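Local coordinates for Slr1951 protein (Synechocystis sp., PDB 3HX1) that is of unknown function but carries a forkhead-associated (FHA) domain, a fold that in its relatives recognises phosphothreonine peptides, at residues I52-V57 with R69-E75; L14-A20 with I42-S46; N82-I86 with E101-G105; I96-D100 with R111-R115. All coordinates share one frame; numbering follows the deposited sequence.

Overall arrangement
The four contacts sample an FHA beta sandwich. Contact 1 is the hairpin of the mixed sheet, contact 3 pairs two strands of the antiparallel sheet, and contact 4 sets a turn against another of its strands; contact 2 joins that sheet to the edge strand 42-43 of the mixed one. Contacts 2 and 4, with centres about 16 Å apart, share neighbouring strands: Ile15 N lies 2.8 Å from Arg111 O, a probable hydrogen bond. Between the layers, Leu56 of contact 1 packs on Leu14 of contact 2 and Ile96 of contact 4. Contacts 1 and 3, about 12 Å apart by centres, meet where His53 NE2 probably bonds Gly83 O. No ligand marks a binding site here.

Contact 1 of 4, residues I52-V57 with R69-E75; sequences IHAVLV and RIIDGDE
Val55 and Ile71 face each other as a hydrogen-bonded antiparallel pair, Val55 N giving to Ile71 O at 3.0 Å and Ile71 N to Val55 O in return, both donors in the plane of the carbonyl they meet. Above this pair Val55 CG2 rests against Ile71 CB at 3.7 Å; chi1 of -60° sets this methyl between the backbone N and carbonyl carbon. Ile71 CD1 continues along the same face to Val57 CG1, the two side chains crossing at about a right angle. The other face carries Ala54, Leu56, Ile70 and Asp72, with Leu56 CD2 against Ile70 CB at 3.6 Å. These strands, 54-58 and 68-72, make the beta hairpin of the mixed sheet in the FHA sandwich. Past its regular end Gly73 N still reaches His53 O at 2.9 Å, but from above the carbonyl plane, 37° out of it. Farther on, Ile52 CG2 lies 3.4 Å from Asp74 CB. The His53 ring is positioned from outside the hairpin: NE2 donates to Gly83 O, and ND1 accepts from Ser50 N. Where the hairpin meets strand 31-35, His53 and Ala54 together face Ile34 in a classic beta bulge. On the opposite flank Arg69, its chain bent at chi3, forms a salt bridge with Glu93.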
# COMPACT_ATOMS: atom_id res chain seq x y z
N ILE A 52 2.86 3.93 10.39
CA ILE A 52 2.39 2.63 9.91
C ILE A 52 0.97 2.94 9.45
O ILE A 52 0.05 3.03 10.26
CB ILE A 52 2.33 1.57 11.03
CG1 ILE A 52 3.71 1.35 11.66
CG2 ILE A 52 1.80 0.27 10.45
CD1 ILE A 52 4.71 0.58 10.79
N HIS A 53 0.82 3.11 8.14
CA HIS A 53 -0.46 3.48 7.53
C HIS A 53 -1.42 2.34 7.21
O HIS A 53 -2.64 2.52 7.25
CB HIS A 53 -0.17 4.26 6.25
CG HIS A 53 -1.28 5.19 5.85
ND1 HIS A 53 -1.26 6.54 6.14
CD2 HIS A 53 -2.44 4.96 5.18
CE1 HIS A 53 -2.36 7.10 5.66
NE2 HIS A 53 -3.08 6.16 5.07
N ALA A 54 -0.89 1.17 6.88
CA ALA A 54 -1.76 0.06 6.56
C ALA A 54 -1.02 -1.27 6.57
O ALA A 54 0.16 -1.32 6.94
CB ALA A 54 -2.37 0.30 5.19
N VAL A 55 -1.73 -2.33 6.19
CA VAL A 55 -1.13 -3.66 6.12
C VAL A 55 -1.65 -4.42 4.90
O VAL A 55 -2.76 -4.19 4.43
CB VAL A 55 -1.43 -4.49 7.38
CG1 VAL A 55 -0.86 -3.80 8.60
CG2 VAL A 55 -2.93 -4.70 7.52
N LEU A 56 -0.82 -5.33 4.41
CA LEU A 56 -1.13 -6.15 3.25
C LEU A 56 -1.05 -7.60 3.69
O LEU A 56 -0.01 -8.04 4.18
CB LEU A 56 -0.12 -5.92 2.13
CG LEU A 56 -0.15 -4.58 1.41
CD1 LEU A 56 1.05 -4.49 0.49
CD2 LEU A 56 -1.45 -4.44 0.64
N VAL A 57 -2.14 -8.34 3.52
CA VAL A 57 -2.15 -9.74 3.90
C VAL A 57 -2.54 -10.54 2.67
O VAL A 57 -3.55 -10.26 2.03
CB VAL A 57 -3.16 -10.02 5.05
CG1 VAL A 57 -3.03 -8.97 6.13
CG2 VAL A 57 -4.57 -10.04 4.51
N ARG A 69 -4.80 -8.34 0.27
CA ARG A 69 -5.88 -7.51 0.75
C ARG A 69 -5.19 -6.42 1.56
O ARG A 69 -4.22 -6.70 2.27
CB ARG A 69 -6.81 -8.32 1.66
CG ARG A 69 -7.72 -7.47 2.53
CD ARG A 69 -8.78 -8.32 3.24
NE ARG A 69 -9.79 -8.81 2.30
CZ ARG A 69 -11.01 -9.19 2.65
NH1 ARG A 69 -11.39 -9.13 3.92
NH2 ARG A 69 -11.87 -9.61 1.72
N ILE A 70 -5.66 -5.18 1.44
CA ILE A 70 -5.06 -4.08 2.18
C ILE A 70 -6.05 -3.54 3.21
O ILE A 70 -7.20 -3.25 2.89
CB ILE A 70 -4.62 -2.92 1.24
CG1 ILE A 70 -4.12 -1.74 2.08
CG2 ILE A 70 -5.79 -2.49 0.34
CD1 ILE A 70 -3.55 -0.59 1.29
N ILE A 71 -5.60 -3.43 4.46
CA ILE A 71 -6.45 -2.95 5.53
C ILE A 71 -5.86 -1.64 6.03
O ILE A 71 -4.65 -1.51 6.13
CB ILE A 71 -6.50 -3.98 6.68
CG1 ILE A 71 -7.10 -5.30 6.18
CG2 ILE A 71 -7.33 -3.45 7.83
CD1 ILE A 71 -6.08 -6.32 5.76
N ASP A 72 -6.71 -0.67 6.34
CA ASP A 72 -6.25 0.61 6.83
C ASP A 72 -5.88 0.51 8.30
O ASP A 72 -6.50 -0.26 9.05
CB ASP A 72 -7.33 1.69 6.64
CG ASP A 72 -6.90 3.05 7.17
OD1 ASP A 72 -5.89 3.62 6.68
OD2 ASP A 72 -7.58 3.57 8.08
N GLY A 73 -4.87 1.27 8.71
CA GLY A 73 -4.41 1.28 10.09
C GLY A 73 -3.21 0.40 10.38
O GLY A 73 -2.87 -0.46 9.57
N ASP A 74 -2.57 0.61 11.52
CA ASP A 74 -1.39 -0.20 11.88
C ASP A 74 -1.79 -1.57 12.41
O ASP A 74 -2.97 -1.93 12.40
CB ASP A 74 -0.49 0.51 12.90
CG ASP A 74 -1.24 1.03 14.12
OD1 ASP A 74 -2.18 0.35 14.58
OD2 ASP A 74 -0.88 2.12 14.61
N GLU A 75 -0.81 -2.34 12.87
CA GLU A 75 -1.06 -3.69 13.38
C GLU A 75 -1.96 -3.71 14.62
O GLU A 75 -2.66 -4.69 14.87
CB GLU A 75 0.26 -4.39 13.69
CG GLU A 75 0.98 -4.95 12.46
CD GLU A 75 2.32 -5.58 12.81
OE1 GLU A 75 3.27 -4.82 13.12
OE2 GLU A 75 2.41 -6.83 12.80

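Contact 2 of 4, residues L14-A20 with I42-S46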
# COMPACT_ATOMS: atom_id res chain seq x y z
N LEU A 14 4.40 -3.82 -6.85
CA LEU A 14 3.83 -2.62 -6.25
C LEU A 14 4.60 -1.39 -6.73
O LEU A 14 5.78 -1.22 -6.39
CB LEU A 14 3.92 -2.73 -4.73
CG LEU A 14 2.82 -2.04 -3.92
CD1 LEU A 14 1.47 -2.61 -4.33
CD2 LEU A 14 3.06 -2.25 -2.43
N ILE A 15 3.94 -0.53 -7.52
CA ILE A 15 4.58 0.70 -7.99
C ILE A 15 4.30 1.80 -6.97
O ILE A 15 3.17 2.27 -6.83
CB ILE A 15 4.05 1.15 -9.37
CG1 ILE A 15 4.28 0.05 -10.41
CG2 ILE A 15 4.75 2.43 -9.81
CD1 ILE A 15 3.21 -1.01 -10.40
N ILE A 16 5.34 2.21 -6.25
CA ILE A 16 5.20 3.23 -5.22
C ILE A 16 5.69 4.60 -5.67
O ILE A 16 6.78 4.74 -6.23
CB ILE A 16 5.99 2.82 -3.96
CG1 ILE A 16 5.44 1.49 -3.43
CG2 ILE A 16 5.90 3.92 -2.90
CD1 ILE A 16 6.31 0.84 -2.40
N LEU A 17 4.86 5.61 -5.41
CA LEU A 17 5.19 6.98 -5.76
C LEU A 17 5.12 7.86 -4.52
O LEU A 17 4.05 8.02 -3.93
CB LEU A 17 4.21 7.52 -6.80
CG LEU A 17 4.42 9.00 -7.12
CD1 LEU A 17 5.84 9.20 -7.63
CD2 LEU A 17 3.41 9.46 -8.15
N ASP A 18 6.26 8.42 -4.12
CA ASP A 18 6.32 9.28 -2.95
C ASP A 18 7.46 10.28 -3.06
O ASP A 18 8.10 10.40 -4.09
CB ASP A 18 6.48 8.45 -1.69
CG ASP A 18 7.65 7.47 -1.78
OD1 ASP A 18 8.53 7.66 -2.65
OD2 ASP A 18 7.69 6.53 -0.97
N ASP A 19 7.71 11.00 -1.97
CA ASP A 19 8.78 12.00 -1.91
C ASP A 19 10.10 11.52 -2.53
O ASP A 19 10.91 12.34 -2.98
CB ASP A 19 9.03 12.43 -0.46
CG ASP A 19 7.82 13.10 0.19
OD1 ASP A 19 6.76 13.19 -0.48
OD2 ASP A 19 7.94 13.53 1.35
N ALA A 20 10.32 10.21 -2.54
CA ALA A 20 11.55 9.64 -3.10
C ALA A 20 11.45 9.27 -4.58
O ALA A 20 12.40 8.69 -5.13
CB ALA A 20 11.96 8.42 -2.30
N ILE A 42 7.41 -1.77 4.08
CA ILE A 42 7.49 -1.02 2.82
C ILE A 42 7.37 0.46 3.14
O ILE A 42 6.30 0.93 3.51
CB ILE A 42 6.35 -1.43 1.88
CG1 ILE A 42 6.48 -2.93 1.54
CG2 ILE A 42 6.39 -0.59 0.62
CD1 ILE A 42 5.31 -3.50 0.80
N ARG A 43 8.45 1.21 3.02
CA ARG A 43 8.38 2.61 3.36
C ARG A 43 7.77 3.46 2.30
O ARG A 43 8.12 3.35 1.13
CB ARG A 43 9.77 3.18 3.69
CG ARG A 43 10.37 2.62 4.96
CD ARG A 43 11.66 3.33 5.33
NE ARG A 43 11.44 4.71 5.78
CZ ARG A 43 12.40 5.53 6.18
NH1 ARG A 43 13.67 5.12 6.21
NH2 ARG A 43 12.10 6.75 6.58
N ILE A 44 6.82 4.30 2.71
CA ILE A 44 6.18 5.24 1.80
C ILE A 44 6.54 6.59 2.39
O ILE A 44 5.91 7.07 3.34
CB ILE A 44 4.65 5.10 1.75
CG1 ILE A 44 4.25 3.95 0.82
CG2 ILE A 44 4.06 6.37 1.18
CD1 ILE A 44 4.75 2.62 1.22
N LYS A 45 7.59 7.19 1.83
CA LYS A 45 8.12 8.47 2.28
C LYS A 45 7.22 9.67 2.01
O LYS A 45 7.10 10.12 0.87
CB LYS A 45 9.48 8.70 1.64
CG LYS A 45 10.16 10.02 1.97
CD LYS A 45 11.38 10.24 1.08
CE LYS A 45 12.05 11.58 1.34
NZ LYS A 45 13.06 11.89 0.28
N SER A 46 6.61 10.19 3.08
CA SER A 46 5.74 11.36 3.04
C SER A 46 5.25 11.71 4.42
O SER A 46 5.21 10.87 5.31
CB SER A 46 4.51 11.13 2.15
OG SER A 46 3.76 12.33 2.05
O HOH W 1 6.12 14.71 2.98
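Lys45 lies along the turn at Asp18-Ala20, its CG anti to the backbone N (chi1 178°) and the chain extended from there on. Its CB sits 3.8 Å from Asp18 OD2. CG then comes to 3.6 Å from Asp19 CB, and both CD and CE keep the same carbon as a neighbour, while CD also brushes Ala20. At the tip, NZ is nearest the carbonyl of Asp19 and stands 5.5 Å from Asp19 OD2, too far for a salt bridge; the aliphatic chain therefore makes this part of the contact. The Lys45 backbone is held at both ends: its N gives to Asp18 OD2 at 2.9 Å, reaching it from above the carboxylate plane, and its O takes the N-H of Asp19 almost along the C=O axis. The second oxygen of Asp18 accepts from Ala20 N, so the one carboxylate ties both segments, with chi1 of 52° folding it back over its own backbone. A water donates to Asp19 OD2 at 2.7 Å and has a weak link to Ser46 OG. Deeper in, Ile16 divides its branches: CD1 presses on Ile42 CG2 at 3.3 Å, and CG2 meets Ile44 CG1, the two side chains crossing at about a right angle. Leu14 CD2 touches Ile42 CD1 beyond them. Apolar side chains between two sheets, closed at one margin by the Asx turn of Asp18 to Ala20, are an arrangement that fits the beta sandwich of the FHA domain.

Contact 3 of 4, residues N82-I86 with E101-G105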
# COMPACT_ATOMS: atom_id res chain seq x y z
N ASN A 82 -6.12 10.24 7.03
CA ASN A 82 -6.36 9.99 5.62
C ASN A 82 -6.15 8.49 5.49
O ASN A 82 -5.05 8.00 5.71
CB ASN A 82 -5.35 10.75 4.77
N GLY A 83 -7.20 7.76 5.15
CA GLY A 83 -7.05 6.33 5.04
C GLY A 83 -6.56 5.91 3.67
O GLY A 83 -5.52 6.38 3.19
N LEU A 84 -7.30 5.01 3.05
CA LEU A 84 -6.95 4.52 1.74
C LEU A 84 -8.06 4.97 0.80
O LEU A 84 -9.22 4.59 0.96
CB LEU A 84 -6.87 2.99 1.77
CG LEU A 84 -6.07 2.43 2.95
CD1 LEU A 84 -6.06 0.91 2.91
CD2 LEU A 84 -4.65 2.98 2.90
N MSE A 85 -7.70 5.81 -0.16
CA MSE A 85 -8.69 6.31 -1.11
C MSE A 85 -8.51 5.64 -2.46
O MSE A 85 -7.46 5.72 -3.08
CB MSE A 85 -8.55 7.81 -1.26
CG MSE A 85 -9.65 8.46 -2.05
SE MSE A 85 -9.56 10.36 -1.78
CE MSE A 85 -8.15 10.78 -3.06
N ILE A 86 -9.55 4.95 -2.90
CA ILE A 86 -9.50 4.27 -4.18
C ILE A 86 -10.63 4.83 -5.03
O ILE A 86 -11.81 4.76 -4.65
CB ILE A 86 -9.66 2.76 -3.99
CG1 ILE A 86 -8.49 2.25 -3.13
CG2 ILE A 86 -9.71 2.07 -5.34
CD1 ILE A 86 -8.45 0.75 -2.93
N GLU A 101 -5.13 1.83 -8.03
CA GLU A 101 -4.26 2.89 -7.55
C GLU A 101 -4.79 3.33 -6.19
O GLU A 101 -5.81 4.01 -6.11
CB GLU A 101 -4.27 4.10 -8.48
CG GLU A 101 -3.49 5.27 -7.91
CD GLU A 101 -3.91 6.61 -8.50
OE1 GLU A 101 -5.12 6.93 -8.43
OE2 GLU A 101 -3.04 7.33 -9.01
N ILE A 102 -4.09 2.95 -5.13
CA ILE A 102 -4.53 3.34 -3.80
C ILE A 102 -3.90 4.67 -3.41
O ILE A 102 -2.74 4.73 -3.02
CB ILE A 102 -4.17 2.29 -2.74
CG1 ILE A 102 -4.91 0.98 -3.02
CG2 ILE A 102 -4.54 2.80 -1.37
CD1 ILE A 102 -4.06 -0.10 -3.61
N VAL A 103 -4.68 5.75 -3.55
CA VAL A 103 -4.20 7.08 -3.20
C VAL A 103 -4.28 7.19 -1.69
O VAL A 103 -5.36 7.20 -1.09
CB VAL A 103 -5.02 8.17 -3.88
CG1 VAL A 103 -4.58 9.52 -3.38
CG2 VAL A 103 -4.82 8.08 -5.38
N MSE A 104 -3.10 7.28 -1.09
CA MSE A 104 -3.00 7.31 0.34
C MSE A 104 -2.40 8.53 1.04
O MSE A 104 -1.67 8.38 2.04
CB MSE A 104 -2.32 6.00 0.74
CG MSE A 104 -0.99 5.63 0.04
SE MSE A 104 -0.27 4.54 1.35
CE MSE A 104 -0.40 6.16 2.30
N GLY A 105 -2.76 9.72 0.51
CA GLY A 105 -2.32 11.03 0.98
C GLY A 105 -2.02 12.00 -0.19
O GLY A 105 -1.89 11.53 -1.33
O HOH W 2 -6.19 9.16 1.68
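Within the antiparallel sheet of the FHA sandwich, strands 84-86 and 101-103 are neighbours; the axes of the two short segments are 4.7 Å apart and their directions make 134°, well short of a straight antiparallel 180°. Met85 and Val103 form the hydrogen-bonded pair. Val103 N gives to Met85 O at 2.8 Å in the carbonyl plane, although the N-H is bent away from a straight line, at 134°; in the return bond Met85 N approaches Val103 O tilted from the carbonyl plane. On the face of this pair the selenomethionine Met85 runs beside Val103, and the bend at chi3 (81°) brings CE to 3.8 Å from Val103 CG1. Ile86 and Ile102 occupy the other face, where they lie alongside one another, directed alike, with CD1 of Ile86 at 3.5 Å from CG1 of Ile102. The two branches of Ile102 part here: CG2 turns instead to Leu84 CB at 3.9 Å. Leu84 also packs on Ile70 of the mixed sheet, which places this side in the interior between the layers. Beside the Met85-Val103 pair a water donates to Gly83 O at 3.2 Å and, weakly, to Val103 O.

Contact 4 of 4, residues I96-D100 with R111-R115; sequences IQTGD and RYEYR
A type II beta turn from Gln97 to Asp100, in the loop leading to strand 101-103 of the FHA sandwich, lies beside strand 109-115 and is bonded to it through the backbone: Gly99 N gives to Tyr112 O at 2.8 Å, and Tyr112 N to Asp100 O at 3.1 Å. The second of these is in the carbonyl plane, while the first arrives tilted by 35°. Thr98 adds a side-chain bond. Its OG1, turned away from the residue's own N by a chi1 of -175°, accepts the N-H of Tyr114 at 2.9 Å and carries the bonding two residues further along the strand. Tyr112 provides the main side-chain surface. Thr98 CA meets its ring at the edge, 3.3 Å from CD1, and Thr98 N lies there in the ring plane; Ile96 CG2 comes obliquely to CB and CG. The phenol end is fixed outside the contact, where Tyr112 OH is hydrogen-bonded to His12 ND1. Within the turn, Asp100 OD2 takes the N-H of Gln97 on its anti side, with the donor tilted out of the carboxylate plane, and is also bonded to His94. Along the strand Glu113 bridges two arginines, and Arg115 has a second acid partner in Glu24. The carboxylate of Glu113 is met differently at its two oxygens: OE1 receives Arg115 NH2 from above the plane, whereas OE2 uses its anti lone pair toward Arg111 NH1 at 2.7 Å.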
# COMPACT_ATOMS: atom_id res chain seq x y z
N ILE A 96 -6.93 -6.04 -3.42
CA ILE A 96 -6.22 -5.38 -4.51
C ILE A 96 -6.22 -6.10 -5.85
O ILE A 96 -5.70 -7.21 -5.99
CB ILE A 96 -4.77 -5.12 -4.11
CG1 ILE A 96 -4.72 -4.55 -2.69
CG2 ILE A 96 -4.14 -4.13 -5.08
CD1 ILE A 96 -3.33 -4.26 -2.19
N GLN A 97 -6.82 -5.43 -6.83
CA GLN A 97 -6.92 -5.93 -8.20
C GLN A 97 -5.83 -5.27 -9.05
O GLN A 97 -5.51 -4.10 -8.85
CB GLN A 97 -8.29 -5.59 -8.77
CG GLN A 97 -9.47 -6.00 -7.90
CD GLN A 97 -9.53 -7.49 -7.65
OE1 GLN A 97 -9.31 -8.29 -8.56
NE2 GLN A 97 -9.85 -7.88 -6.42
N THR A 98 -5.28 -6.01 -10.00
CA THR A 98 -4.24 -5.45 -10.86
C THR A 98 -4.76 -4.24 -11.62
O THR A 98 -5.73 -4.34 -12.37
CB THR A 98 -3.71 -6.50 -11.86
OG1 THR A 98 -2.62 -5.95 -12.60
CG2 THR A 98 -4.80 -6.92 -12.82
N GLY A 99 -4.11 -3.10 -11.42
CA GLY A 99 -4.52 -1.89 -12.09
C GLY A 99 -5.06 -0.87 -11.10
O GLY A 99 -5.37 0.25 -11.47
N ASP A 100 -5.17 -1.28 -9.84
CA ASP A 100 -5.68 -0.40 -8.80
C ASP A 100 -4.65 0.63 -8.34
O ASP A 100 -3.46 0.35 -8.26
CB ASP A 100 -6.13 -1.20 -7.57
CG ASP A 100 -7.44 -1.90 -7.78
OD1 ASP A 100 -8.28 -1.37 -8.55
OD2 ASP A 100 -7.65 -2.96 -7.16
N ARG A 111 0.35 1.67 -6.93
CA ARG A 111 -0.38 0.98 -7.96
C ARG A 111 0.01 -0.48 -7.85
O ARG A 111 1.15 -0.79 -7.50
CB ARG A 111 -0.02 1.50 -9.35
CG ARG A 111 -0.62 2.85 -9.69
CD ARG A 111 -0.70 3.04 -11.20
NE ARG A 111 -1.51 2.01 -11.84
CZ ARG A 111 -1.02 1.07 -12.65
NH1 ARG A 111 0.28 1.04 -12.92
NH2 ARG A 111 -1.83 0.16 -13.19
N TYR A 112 -0.92 -1.36 -8.15
CA TYR A 112 -0.64 -2.79 -8.10
C TYR A 112 -0.72 -3.38 -9.49
O TYR A 112 -1.50 -2.92 -10.33
CB TYR A 112 -1.63 -3.52 -7.18
CG TYR A 112 -1.52 -5.03 -7.27
CD1 TYR A 112 -2.34 -5.75 -8.12
CD2 TYR A 112 -0.58 -5.73 -6.50
CE1 TYR A 112 -2.26 -7.13 -8.22
CE2 TYR A 112 -0.48 -7.13 -6.59
CZ TYR A 112 -1.33 -7.82 -7.46
OH TYR A 112 -1.30 -9.19 -7.55
N GLU A 113 0.10 -4.39 -9.74
CA GLU A 113 0.12 -5.04 -11.05
C GLU A 113 0.49 -6.51 -10.93
O GLU A 113 1.34 -6.89 -10.13
CB GLU A 113 1.10 -4.34 -11.99
CG GLU A 113 0.52 -3.14 -12.72
CD GLU A 113 1.52 -2.48 -13.65
OE1 GLU A 113 2.20 -3.20 -14.40
OE2 GLU A 113 1.61 -1.24 -13.63
N TYR A 114 -0.19 -7.35 -11.71
CA TYR A 114 0.10 -8.77 -11.72
C TYR A 114 0.78 -9.01 -13.05
O TYR A 114 0.15 -9.42 -14.03
CB TYR A 114 -1.18 -9.58 -11.60
CG TYR A 114 -0.93 -11.03 -11.23
CD1 TYR A 114 0.06 -11.35 -10.29
CD2 TYR A 114 -1.66 -12.06 -11.80
CE1 TYR A 114 0.31 -12.66 -9.94
CE2 TYR A 114 -1.42 -13.38 -11.45
CZ TYR A 114 -0.43 -13.67 -10.53
OH TYR A 114 -0.15 -14.98 -10.21
N ARG A 115 2.08 -8.74 -13.07
CA ARG A 115 2.92 -8.85 -14.25
C ARG A 115 3.37 -10.27 -14.58
O ARG A 115 3.64 -11.07 -13.69
CB ARG A 115 4.14 -7.96 -14.06
CG ARG A 115 4.92 -7.65 -15.30
CD ARG A 115 5.91 -6.57 -14.97
NE ARG A 115 5.23 -5.41 -14.38
CZ ARG A 115 5.85 -4.46 -13.69
NH1 ARG A 115 7.16 -4.52 -13.48
NH2 ARG A 115 5.16 -3.42 -13.23